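Long-range contacts in fructooligosaccharide ABC transporter substrate-binding protein FusA (Streptococcus pneumoniae, PDB 5G5Y), which captures short- and long-chain fructooligosaccharides, from kestose to inulin but not sucrose, for import by an ABC transporter, preferring tetrasaccharides and longer chains: residues Asp100-Tyr105 / Ala385-Tyr390; Phe119-Glu124 / Gly304-Lys309; Met92-Lys97 / Trp325-Tyr330. One frame throughout, in Å; residues are numbered along the deposited sequence.

Interaction 1 (Asp100-Tyr105 / Ala385-Tyr390); sequences DEKPEY and AILDSY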
loop_
_atom_site.group_PDB
_atom_site.type_symbol
_atom_site.label_atom_id
_atom_site.label_comp_id
_atom_site.label_asym_id
_atom_site.label_seq_id
_atom_site.Cartn_x
_atom_site.Cartn_y
_atom_site.Cartn_z
ATOM N N ASP A 100 1.099 -12.652 -19.622
ATOM C CA ASP A 100 2.278 -13.174 -20.287
ATOM C C ASP A 100 3.565 -12.427 -19.879
ATOM O O ASP A 100 4.572 -13.075 -19.649
ATOM C CB ASP A 100 2.074 -13.118 -21.815
ATOM C CG ASP A 100 3.127 -13.916 -22.573
ATOM O OD1 ASP A 100 3.073 -15.167 -22.496
ATOM O OD2 ASP A 100 4.015 -13.295 -23.210
ATOM N N GLU A 101 3.550 -11.101 -19.803
ATOM C CA GLU A 101 4.717 -10.302 -19.374
ATOM C C GLU A 101 4.972 -10.515 -17.862
ATOM O O GLU A 101 6.118 -10.538 -17.426
ATOM C CB GLU A 101 4.518 -8.789 -19.656
ATOM C CG GLU A 101 5.736 -7.883 -19.331
ATOM C CD GLU A 101 5.563 -6.377 -19.645
ATOM O OE1 GLU A 101 4.763 -6.032 -20.547
ATOM O OE2 GLU A 101 6.253 -5.515 -19.002
ATOM N N LYS A 102 3.904 -10.669 -17.075
ATOM C CA LYS A 102 3.988 -10.733 -15.617
ATOM C C LYS A 102 3.165 -11.889 -15.107
ATOM O O LYS A 102 2.104 -11.680 -14.527
ATOM C CB LYS A 102 3.473 -9.427 -14.991
ATOM C CG LYS A 102 4.030 -8.151 -15.576
ATOM C CD LYS A 102 5.498 -7.980 -15.325
ATOM C CE LYS A 102 5.732 -7.331 -13.999
ATOM N NZ LYS A 102 7.180 -7.205 -13.767
ATOM N N PRO A 103 3.648 -13.131 -15.302
ATOM C CA PRO A 103 2.884 -14.282 -14.883
ATOM C C PRO A 103 2.647 -14.421 -13.397
ATOM O O PRO A 103 1.751 -15.182 -13.016
ATOM C CB PRO A 103 3.689 -15.485 -15.412
ATOM C CG PRO A 103 5.038 -14.967 -15.691
ATOM C CD PRO A 103 4.934 -13.499 -15.931
ATOM N N GLU A 104 3.397 -13.697 -12.564
ATOM C CA GLU A 104 3.100 -13.686 -11.138
ATOM C C GLU A 104 1.665 -13.236 -10.857
ATOM O O GLU A 104 1.067 -13.704 -9.891
ATOM C CB GLU A 104 4.083 -12.814 -10.382
ATOM C CG GLU A 104 3.866 -11.324 -10.607
ATOM C CD GLU A 104 5.053 -10.520 -10.194
ATOM O OE1 GLU A 104 5.970 -10.337 -11.044
ATOM O OE2 GLU A 104 5.059 -10.099 -9.005
ATOM N N TYR A 105 1.116 -12.321 -11.673
ATOM C CA TYR A 105 -0.229 -11.833 -11.409
ATOM C C TYR A 105 -1.251 -12.921 -11.639
ATOM O O TYR A 105 -2.233 -12.952 -10.933
ATOM C CB TYR A 105 -0.570 -10.580 -12.215
ATOM C CG TYR A 105 0.212 -9.368 -11.762
ATOM C CD1 TYR A 105 0.120 -8.898 -10.461
ATOM C CD2 TYR A 105 1.065 -8.714 -12.625
ATOM C CE1 TYR A 105 0.856 -7.791 -10.042
ATOM C CE2 TYR A 105 1.787 -7.609 -12.228
ATOM C CZ TYR A 105 1.666 -7.151 -10.923
ATOM O OH TYR A 105 2.368 -6.073 -10.511
ATOM N N ALA A 385 -4.555 -2.236 -15.489
ATOM C CA ALA A 385 -3.158 -2.501 -15.226
ATOM C C ALA A 385 -2.233 -1.450 -15.776
ATOM O O ALA A 385 -2.298 -1.119 -16.960
ATOM C CB ALA A 385 -2.732 -3.843 -15.765
ATOM N N ILE A 386 -1.368 -0.966 -14.885
ATOM C CA ILE A 386 -0.244 -0.084 -15.229
ATOM C C ILE A 386 1.036 -0.783 -14.789
ATOM O O ILE A 386 1.263 -1.023 -13.584
ATOM C CB ILE A 386 -0.357 1.284 -14.567
ATOM C CG1 ILE A 386 -1.717 1.916 -14.916
ATOM C CG2 ILE A 386 0.759 2.218 -15.027
ATOM C CD1 ILE A 386 -2.052 3.147 -14.104
ATOM N N LEU A 387 1.852 -1.118 -15.774
ATOM C CA LEU A 387 3.116 -1.815 -15.547
ATOM C C LEU A 387 4.220 -0.776 -15.549
ATOM O O LEU A 387 4.102 0.286 -16.180
ATOM C CB LEU A 387 3.367 -2.878 -16.607
ATOM C CG LEU A 387 2.272 -3.935 -16.731
ATOM C CD1 LEU A 387 2.676 -5.021 -17.695
ATOM C CD2 LEU A 387 1.909 -4.528 -15.380
ATOM N N ASP A 388 5.279 -1.090 -14.815
ATOM C CA ASP A 388 6.415 -0.211 -14.711
ATOM C C ASP A 388 7.065 0.081 -16.073
ATOM O O ASP A 388 7.569 1.174 -16.271
ATOM C CB ASP A 388 7.409 -0.766 -13.714
ATOM C CG ASP A 388 8.439 0.269 -13.286
ATOM O OD1 ASP A 388 8.055 1.299 -12.695
ATOM O OD2 ASP A 388 9.640 0.024 -13.535
ATOM N N SER A 389 6.979 -0.852 -17.024
ATOM C CA SER A 389 7.418 -0.594 -18.402
ATOM C C SER A 389 6.643 0.524 -19.171
ATOM O O SER A 389 7.082 0.974 -20.224
ATOM C CB SER A 389 7.361 -1.887 -19.215
ATOM O OG SER A 389 6.046 -2.383 -19.291
ATOM N N TYR A 390 5.476 0.923 -18.693
ATOM C CA TYR A 390 4.659 1.921 -19.405
ATOM C C TYR A 390 5.229 3.348 -19.248
ATOM O O TYR A 390 4.915 4.225 -20.071
ATOM C CB TYR A 390 3.230 1.955 -18.882
ATOM C CG TYR A 390 2.377 0.727 -19.112
ATOM C CD1 TYR A 390 2.893 -0.443 -19.667
ATOM C CD2 TYR A 390 1.019 0.758 -18.813
ATOM C CE1 TYR A 390 2.100 -1.547 -19.898
ATOM C CE2 TYR A 390 0.219 -0.344 -19.020
ATOM C CZ TYR A 390 0.746 -1.500 -19.555
ATOM O OH TYR A 390 -0.059 -2.625 -19.757
HETATM O O HOH W 1 6.965 -3.897 -16.116
#
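Leu387 meets the side chain of Glu101 tip to tip, its CD1 methyl lying 3.7 Å from Glu101 OE1. This is a small example of one aliphatic side chain serving several neighbours: the CD1 methyl touches Lys102 CG at 4.0 Å as the two side chains slide past each other in opposite directions, while CD2 lies 4.4 Å from Tyr105 CE2. Glu101 gets there by being stretched out, with CG anti to the backbone N (chi1 -176°) and CD continuing the extension. Its far end is polar. Ser389 OG donates at 3.2 Å to Glu101 OE2, which accepts on its syn lone pair, and one water accepts from Ser389 N while making a weak bond to the same OE2. Lys102 is bent at chi2 and chi3; its NZ belongs to the zinc site that also holds Glu124 and Asp127. The apolar side of the contact is thus buried at Leu387 and Tyr105, and the polar side faces outward at Glu101. The whole joins the junction between helices 93-101 and 104-109 to the loop and short 3-10 segment that follow strand 384-386, whose Ala385 packs on Ile98 of the first helix and on Ile122 of strand 121-123.

Interaction 2 (Phe119-Glu124 / Gly304-Lys309); sequences FPWIEE and GFARDK. With ZN (zinc ion), chain J.
Glu123 N donates to Gly304 O from well above the carbonyl plane, 42° out of it, yet the bond is nearly straight at the hydrogen (172°). It closes one end of an antiparallel pairing between strands 121-123 and 305-306, probably part of the hinge between two lobes, as in relatives of this family. Strand 121-123 is the middle of a small mixed sheet, flanked by 305-306 and 384-386. Trp121 and Ala306 form a hydrogen-bonded pair, each N reaching the other's O at 2.9 Å in the carbonyl plane, and further along, Lys309 N binds Phe119 O at 2.8 Å. Gly304 CA makes a CA-H...O contact with Glu123 O at 3.4 Å, on the side where a side chain would otherwise stand.

On one face of the pairing, the Trp121 indole packs against the partner backbone, CZ3 3.6 Å from Gly304 C, with Ala306 N at its edge, Ala306 CB 3.9 Å from CE3, and Glu123 CB over the ring toward its rim; Lys309 CG abuts Trp121 CB. Asn339 bonds to Trp121 NE1 through OD1 and to Glu123 OE2 through ND2; Glu123 and Lys309 bind substrate. On the other, the Phe305 ring meets Pro120 CB through CE1 at 3.6 Å, and Ile122 CG1 comes to its edge near CD1. Past the strand, the extended Glu124 side chain coordinates the zinc ion through OE1 at 2.1 Å.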
loop_
_atom_site.group_PDB
_atom_site.type_symbol
_atom_site.label_atom_id
_atom_site.label_comp_id
_atom_site.label_asym_id
_atom_site.label_seq_id
_atom_site.Cartn_x
_atom_site.Cartn_y
_atom_site.Cartn_z
ATOM N N PHE A 119 -11.374 -9.629 -11.614
ATOM C CA PHE A 119 -10.361 -8.957 -12.409
ATOM C C PHE A 119 -9.658 -7.884 -11.567
ATOM O O PHE A 119 -10.323 -7.066 -10.930
ATOM C CB PHE A 119 -11.002 -8.314 -13.627
ATOM C CG PHE A 119 -11.674 -9.297 -14.540
ATOM C CD1 PHE A 119 -10.949 -9.943 -15.528
ATOM C CD2 PHE A 119 -13.017 -9.583 -14.426
ATOM C CE1 PHE A 119 -11.550 -10.861 -16.385
ATOM C CE2 PHE A 119 -13.635 -10.494 -15.303
ATOM C CZ PHE A 119 -12.901 -11.123 -16.274
ATOM N N PRO A 120 -8.308 -7.856 -11.602
ATOM C CA PRO A 120 -7.573 -7.073 -10.656
ATOM C C PRO A 120 -7.326 -5.631 -11.088
ATOM O O PRO A 120 -7.466 -5.253 -12.283
ATOM C CB PRO A 120 -6.232 -7.805 -10.569
ATOM C CG PRO A 120 -6.052 -8.321 -11.935
ATOM C CD PRO A 120 -7.417 -8.792 -12.326
ATOM N N TRP A 121 -7.020 -4.837 -10.083
ATOM C CA TRP A 121 -6.299 -3.559 -10.247
ATOM C C TRP A 121 -4.812 -3.835 -10.024
ATOM O O TRP A 121 -4.429 -4.378 -8.977
ATOM C CB TRP A 121 -6.818 -2.527 -9.243
ATOM C CG TRP A 121 -6.018 -1.261 -9.085
ATOM C CD1 TRP A 121 -6.107 -0.133 -9.858
ATOM C CD2 TRP A 121 -5.084 -0.956 -8.029
ATOM N NE1 TRP A 121 -5.269 0.848 -9.353
ATOM C CE2 TRP A 121 -4.651 0.373 -8.224
ATOM C CE3 TRP A 121 -4.611 -1.665 -6.914
ATOM C CZ2 TRP A 121 -3.738 0.986 -7.377
ATOM C CZ3 TRP A 121 -3.697 -1.057 -6.075
ATOM C CH2 TRP A 121 -3.248 0.242 -6.324
ATOM N N ILE A 122 -3.991 -3.427 -10.992
ATOM C CA ILE A 122 -2.548 -3.518 -10.920
ATOM C C ILE A 122 -1.973 -2.123 -11.175
ATOM O O ILE A 122 -2.236 -1.513 -12.228
ATOM C CB ILE A 122 -1.981 -4.505 -11.970
ATOM C CG1 ILE A 122 -2.480 -5.954 -11.732
ATOM C CG2 ILE A 122 -0.464 -4.479 -11.937
ATOM C CD1 ILE A 122 -2.365 -6.875 -12.941
ATOM N N GLU A 123 -1.182 -1.633 -10.228
ATOM C CA GLU A 123 -0.474 -0.353 -10.376
ATOM C C GLU A 123 0.961 -0.518 -9.935
ATOM O O GLU A 123 1.268 -0.467 -8.719
ATOM C CB GLU A 123 -1.147 0.751 -9.566
ATOM C CG GLU A 123 -0.593 2.155 -9.750
ATOM C CD GLU A 123 -1.134 3.142 -8.709
ATOM O OE1 GLU A 123 -0.618 3.148 -7.563
ATOM O OE2 GLU A 123 -2.094 3.899 -8.998
ATOM N N GLU A 124 1.864 -0.685 -10.896
ATOM C CA GLU A 124 3.295 -0.766 -10.583
ATOM C C GLU A 124 3.902 0.635 -10.605
ATOM O O GLU A 124 3.771 1.357 -11.599
ATOM C CB GLU A 124 3.999 -1.662 -11.589
ATOM C CG GLU A 124 3.463 -3.090 -11.536
ATOM C CD GLU A 124 4.286 -4.028 -12.408
ATOM O OE1 GLU A 124 5.059 -3.496 -13.243
ATOM O OE2 GLU A 124 4.149 -5.268 -12.254
ATOM N N GLY A 304 1.047 -2.804 -5.264
ATOM C CA GLY A 304 -0.033 -2.117 -5.983
ATOM C C GLY A 304 -0.896 -3.153 -6.679
ATOM O O GLY A 304 -0.788 -3.385 -7.893
ATOM N N PHE A 305 -1.707 -3.829 -5.890
ATOM C CA PHE A 305 -2.503 -4.957 -6.377
ATOM C C PHE A 305 -3.755 -5.104 -5.573
ATOM O O PHE A 305 -3.722 -5.064 -4.338
ATOM C CB PHE A 305 -1.706 -6.253 -6.337
ATOM C CG PHE A 305 -2.472 -7.456 -6.825
ATOM C CD1 PHE A 305 -2.678 -7.680 -8.187
ATOM C CD2 PHE A 305 -3.024 -8.357 -5.899
ATOM C CE1 PHE A 305 -3.343 -8.830 -8.614
ATOM C CE2 PHE A 305 -3.725 -9.462 -6.326
ATOM C CZ PHE A 305 -3.899 -9.686 -7.692
ATOM N N ALA A 306 -4.875 -5.186 -6.259
ATOM C CA ALA A 306 -6.133 -5.580 -5.613
ATOM C C ALA A 306 -6.764 -6.623 -6.438
ATOM O O ALA A 306 -6.977 -6.416 -7.636
ATOM C CB ALA A 306 -7.050 -4.380 -5.453
ATOM N N ARG A 307 -7.078 -7.762 -5.813
ATOM C CA ARG A 307 -7.538 -8.926 -6.528
ATOM C C ARG A 307 -8.850 -8.692 -7.293
ATOM O O ARG A 307 -9.034 -9.238 -8.383
ATOM C CB ARG A 307 -7.762 -10.111 -5.564
ATOM C CG ARG A 307 -7.392 -11.426 -6.194
ATOM C CD ARG A 307 -7.449 -12.608 -5.247
ATOM N NE ARG A 307 -6.945 -12.350 -3.899
ATOM C CZ ARG A 307 -5.677 -12.425 -3.499
ATOM N NH1 ARG A 307 -4.705 -12.746 -4.342
ATOM N NH2 ARG A 307 -5.388 -12.163 -2.209
ATOM N N ASP A 308 -9.739 -7.886 -6.706
ATOM C CA ASP A 308 -11.069 -7.679 -7.245
ATOM C C ASP A 308 -11.445 -6.219 -7.420
ATOM O O ASP A 308 -11.744 -5.503 -6.454
ATOM C CB ASP A 308 -12.092 -8.382 -6.356
ATOM C CG ASP A 308 -13.504 -8.004 -6.679
ATOM O OD1 ASP A 308 -13.835 -7.684 -7.872
ATOM O OD2 ASP A 308 -14.303 -8.046 -5.718
ATOM N N LYS A 309 -11.418 -5.774 -8.658
ATOM C CA LYS A 309 -12.098 -4.569 -9.043
ATOM C C LYS A 309 -13.212 -4.810 -10.059
ATOM O O LYS A 309 -13.739 -3.845 -10.609
ATOM C CB LYS A 309 -11.110 -3.536 -9.563
ATOM C CG LYS A 309 -10.230 -2.922 -8.518
ATOM C CD LYS A 309 -10.941 -2.169 -7.412
ATOM C CE LYS A 309 -9.917 -1.689 -6.407
ATOM N NZ LYS A 309 -10.456 -0.561 -5.633
HETATM ZN ZN ZN J . 6.793 -4.553 -13.893
HETATM O O HOH W 1 6.965 -3.897 -16.116
#

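Interaction 3 (Met92-Lys97 / Trp325-Tyr330); sequences MPNLKK and WIDAQY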
loop_
_atom_site.group_PDB
_atom_site.type_symbol
_atom_site.label_atom_id
_atom_site.label_comp_id
_atom_site.label_asym_id
_atom_site.label_seq_id
_atom_site.Cartn_x
_atom_site.Cartn_y
_atom_site.Cartn_z
ATOM N N MET A 92 -9.835 -11.993 -24.181
ATOM C CA MET A 92 -9.202 -10.863 -23.494
ATOM C C MET A 92 -7.697 -10.739 -23.797
ATOM O O MET A 92 -6.864 -10.921 -22.903
ATOM C CB MET A 92 -9.517 -10.903 -22.016
ATOM C CG MET A 92 -11.004 -10.993 -21.687
ATOM S SD MET A 92 -11.284 -10.956 -19.895
ATOM C CE MET A 92 -10.975 -9.204 -19.555
ATOM N N PRO A 93 -7.348 -10.428 -25.083
ATOM C CA PRO A 93 -5.925 -10.327 -25.454
ATOM C C PRO A 93 -5.098 -9.264 -24.682
ATOM O O PRO A 93 -3.885 -9.466 -24.479
ATOM C CB PRO A 93 -5.957 -9.999 -26.964
ATOM C CG PRO A 93 -7.283 -9.341 -27.166
ATOM C CD PRO A 93 -8.223 -10.028 -26.207
ATOM N N ASN A 94 -5.696 -8.129 -24.300
ATOM C CA ASN A 94 -4.933 -7.129 -23.519
ATOM C C ASN A 94 -4.504 -7.705 -22.163
ATOM O O ASN A 94 -3.361 -7.599 -21.773
ATOM C CB ASN A 94 -5.687 -5.781 -23.332
ATOM C CG ASN A 94 -5.997 -5.083 -24.641
ATOM O OD1 ASN A 94 -5.205 -5.140 -25.572
ATOM N ND2 ASN A 94 -7.129 -4.414 -24.718
ATOM N N LEU A 95 -5.434 -8.311 -21.449
ATOM C CA LEU A 95 -5.162 -8.927 -20.171
ATOM C C LEU A 95 -4.229 -10.129 -20.361
ATOM O O LEU A 95 -3.302 -10.318 -19.598
ATOM C CB LEU A 95 -6.461 -9.348 -19.495
ATOM C CG LEU A 95 -6.296 -10.020 -18.117
ATOM C CD1 LEU A 95 -5.491 -9.198 -17.135
ATOM C CD2 LEU A 95 -7.671 -10.252 -17.555
ATOM N N LYS A 96 -4.409 -10.895 -21.425
ATOM C CA LYS A 96 -3.463 -12.009 -21.671
ATOM C C LYS A 96 -2.012 -11.542 -21.899
ATOM O O LYS A 96 -1.055 -12.223 -21.481
ATOM C CB LYS A 96 -3.921 -12.854 -22.861
ATOM C CG LYS A 96 -5.040 -13.784 -22.519
ATOM C CD LYS A 96 -5.735 -14.278 -23.792
ATOM C CE LYS A 96 -4.953 -15.347 -24.519
ATOM N NZ LYS A 96 -5.624 -15.574 -25.844
ATOM N N LYS A 97 -1.840 -10.387 -22.547
ATOM C CA LYS A 97 -0.508 -9.822 -22.754
ATOM C C LYS A 97 0.160 -9.383 -21.424
ATOM O O LYS A 97 1.343 -9.555 -21.213
ATOM C CB LYS A 97 -0.561 -8.640 -23.712
ATOM C CG LYS A 97 0.826 -8.162 -24.121
ATOM C CD LYS A 97 0.768 -7.035 -25.133
ATOM C CE LYS A 97 2.154 -6.431 -25.327
ATOM N NZ LYS A 97 2.092 -5.464 -26.456
ATOM N N TRP A 325 -15.592 -5.859 -23.134
ATOM C CA TRP A 325 -15.684 -4.551 -22.508
ATOM C C TRP A 325 -14.614 -4.456 -21.404
ATOM O O TRP A 325 -13.872 -3.465 -21.334
ATOM C CB TRP A 325 -17.086 -4.318 -21.910
ATOM C CG TRP A 325 -17.290 -2.941 -21.444
ATOM C CD1 TRP A 325 -17.845 -1.930 -22.147
ATOM C CD2 TRP A 325 -16.903 -2.381 -20.164
ATOM N NE1 TRP A 325 -17.845 -0.776 -21.407
ATOM C CE2 TRP A 325 -17.253 -1.016 -20.194
ATOM C CE3 TRP A 325 -16.262 -2.889 -19.028
ATOM C CZ2 TRP A 325 -17.022 -0.153 -19.111
ATOM C CZ3 TRP A 325 -16.011 -2.029 -17.955
ATOM C CH2 TRP A 325 -16.415 -0.683 -17.993
ATOM N N ILE A 326 -14.506 -5.483 -20.588
ATOM C CA ILE A 326 -13.482 -5.476 -19.501
ATOM C C ILE A 326 -12.084 -5.433 -20.130
ATOM O O ILE A 326 -11.190 -4.654 -19.692
ATOM C CB ILE A 326 -13.618 -6.675 -18.550
ATOM C CG1 ILE A 326 -14.937 -6.598 -17.796
ATOM C CG2 ILE A 326 -12.464 -6.697 -17.510
ATOM C CD1 ILE A 326 -15.368 -7.874 -17.111
ATOM N N ASP A 327 -11.864 -6.219 -21.182
ATOM C CA ASP A 327 -10.539 -6.182 -21.816
ATOM C C ASP A 327 -10.106 -4.806 -22.384
ATOM O O ASP A 327 -8.904 -4.469 -22.319
ATOM C CB ASP A 327 -10.359 -7.284 -22.834
ATOM C CG ASP A 327 -8.907 -7.584 -23.078
ATOM O OD1 ASP A 327 -8.179 -7.856 -22.079
ATOM O OD2 ASP A 327 -8.495 -7.482 -24.250
ATOM N N ALA A 328 -11.060 -3.982 -22.832
ATOM C CA ALA A 328 -10.756 -2.648 -23.324
ATOM C C ALA A 328 -10.161 -1.798 -22.169
ATOM O O ALA A 328 -9.368 -0.892 -22.416
ATOM C CB ALA A 328 -11.997 -2.031 -23.903
ATOM N N GLN A 329 -10.511 -2.128 -20.917
ATOM C CA GLN A 329 -10.004 -1.382 -19.756
ATOM C C GLN A 329 -8.516 -1.666 -19.503
ATOM O O GLN A 329 -7.836 -0.820 -18.918
ATOM C CB GLN A 329 -10.786 -1.645 -18.493
ATOM C CG GLN A 329 -12.300 -1.672 -18.661
ATOM C CD GLN A 329 -12.841 -0.493 -19.466
ATOM O OE1 GLN A 329 -12.532 0.659 -19.180
ATOM N NE2 GLN A 329 -13.631 -0.785 -20.507
ATOM N N TYR A 330 -8.042 -2.835 -19.949
ATOM C CA TYR A 330 -6.654 -3.271 -19.842
ATOM C C TYR A 330 -5.742 -2.838 -20.995
ATOM O O TYR A 330 -4.543 -3.085 -20.944
ATOM C CB TYR A 330 -6.592 -4.800 -19.673
ATOM C CG TYR A 330 -7.007 -5.269 -18.319
ATOM C CD1 TYR A 330 -6.195 -5.036 -17.190
ATOM C CD2 TYR A 330 -8.193 -5.956 -18.134
ATOM C CE1 TYR A 330 -6.583 -5.464 -15.927
ATOM C CE2 TYR A 330 -8.581 -6.422 -16.868
ATOM C CZ TYR A 330 -7.764 -6.169 -15.767
ATOM O OH TYR A 330 -8.155 -6.608 -14.517
#
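The N-terminal turn of helix 93-101 is held here by a carboxylate from a different helix: the first N-H groups of a helix lack an acceptor from a preceding turn, and here another helix supplies it. Met92 occupies the N-cap position, Pro93 has no N-H, and Asp327 takes the two that follow: Asn94 N binds OD2 and Leu95 N binds OD1, both at 2.9 Å and both on syn lone pairs. One carboxylate thus grips two consecutive amides, and its negative charge would be expected to interact well with the positive end of the helix dipole. Asp327 reaches the turn with CG anti to its backbone N (chi1 -158°), passing alongside Met92, whose CB is 3.3 Å from OD1.

The backbone of Asp327 is used as well. Asn94 ND2 donates to Asp327 O at 3.0 Å, almost straight and from above the carbonyl plane, while Tyr330 N reaches the same oxygen from the opposite face. Apolar contacts flank this polar centre. Leu95 CD1 sits over the face of the Tyr330 ring, 4.0 Å from its centroid, a CH-pi contact that lies 8° off the normal; CD2 of the same leucine touches Tyr330 CE2. Met92 bends at chi3 to bring CE to 3.6 Å from Ile326 CG2.

The axes of segments 93-97 and 325-329 approach to 8.3 Å. Behind the contact, Ile326 packs on strand 310-312, and Trp325, whose CB points away from segment 92-97, packs on helix 23-32 and strand 34-41.

In the fold
The three contacts form a triangle, with centres about 11 Å (1 and 2), 13 Å (1 and 3) and 14 Å (2 and 3) apart. Tyr105 OH of interaction 1 meets Glu124 OE2 at 2.6 Å, the oxygen next to the zinc-binding OE1, which is consistent with a second-shell role; one water belongs to both contacts and to the metal. Between interactions 2 and 3, Tyr330 OH reaches Pro120 O at 2.7 Å, and Phe119 CE1 lies 3.5 Å from Met92 SD. Helix 93-101 joins interactions 1 and 3, which also touch directly, Ala385 N lying 3.7 Å from Tyr330 CD1. Toward the sugar pocket, the side chain of Glu123 lies about 4 Å from those of Trp340 and Arg375, also substrate-binding.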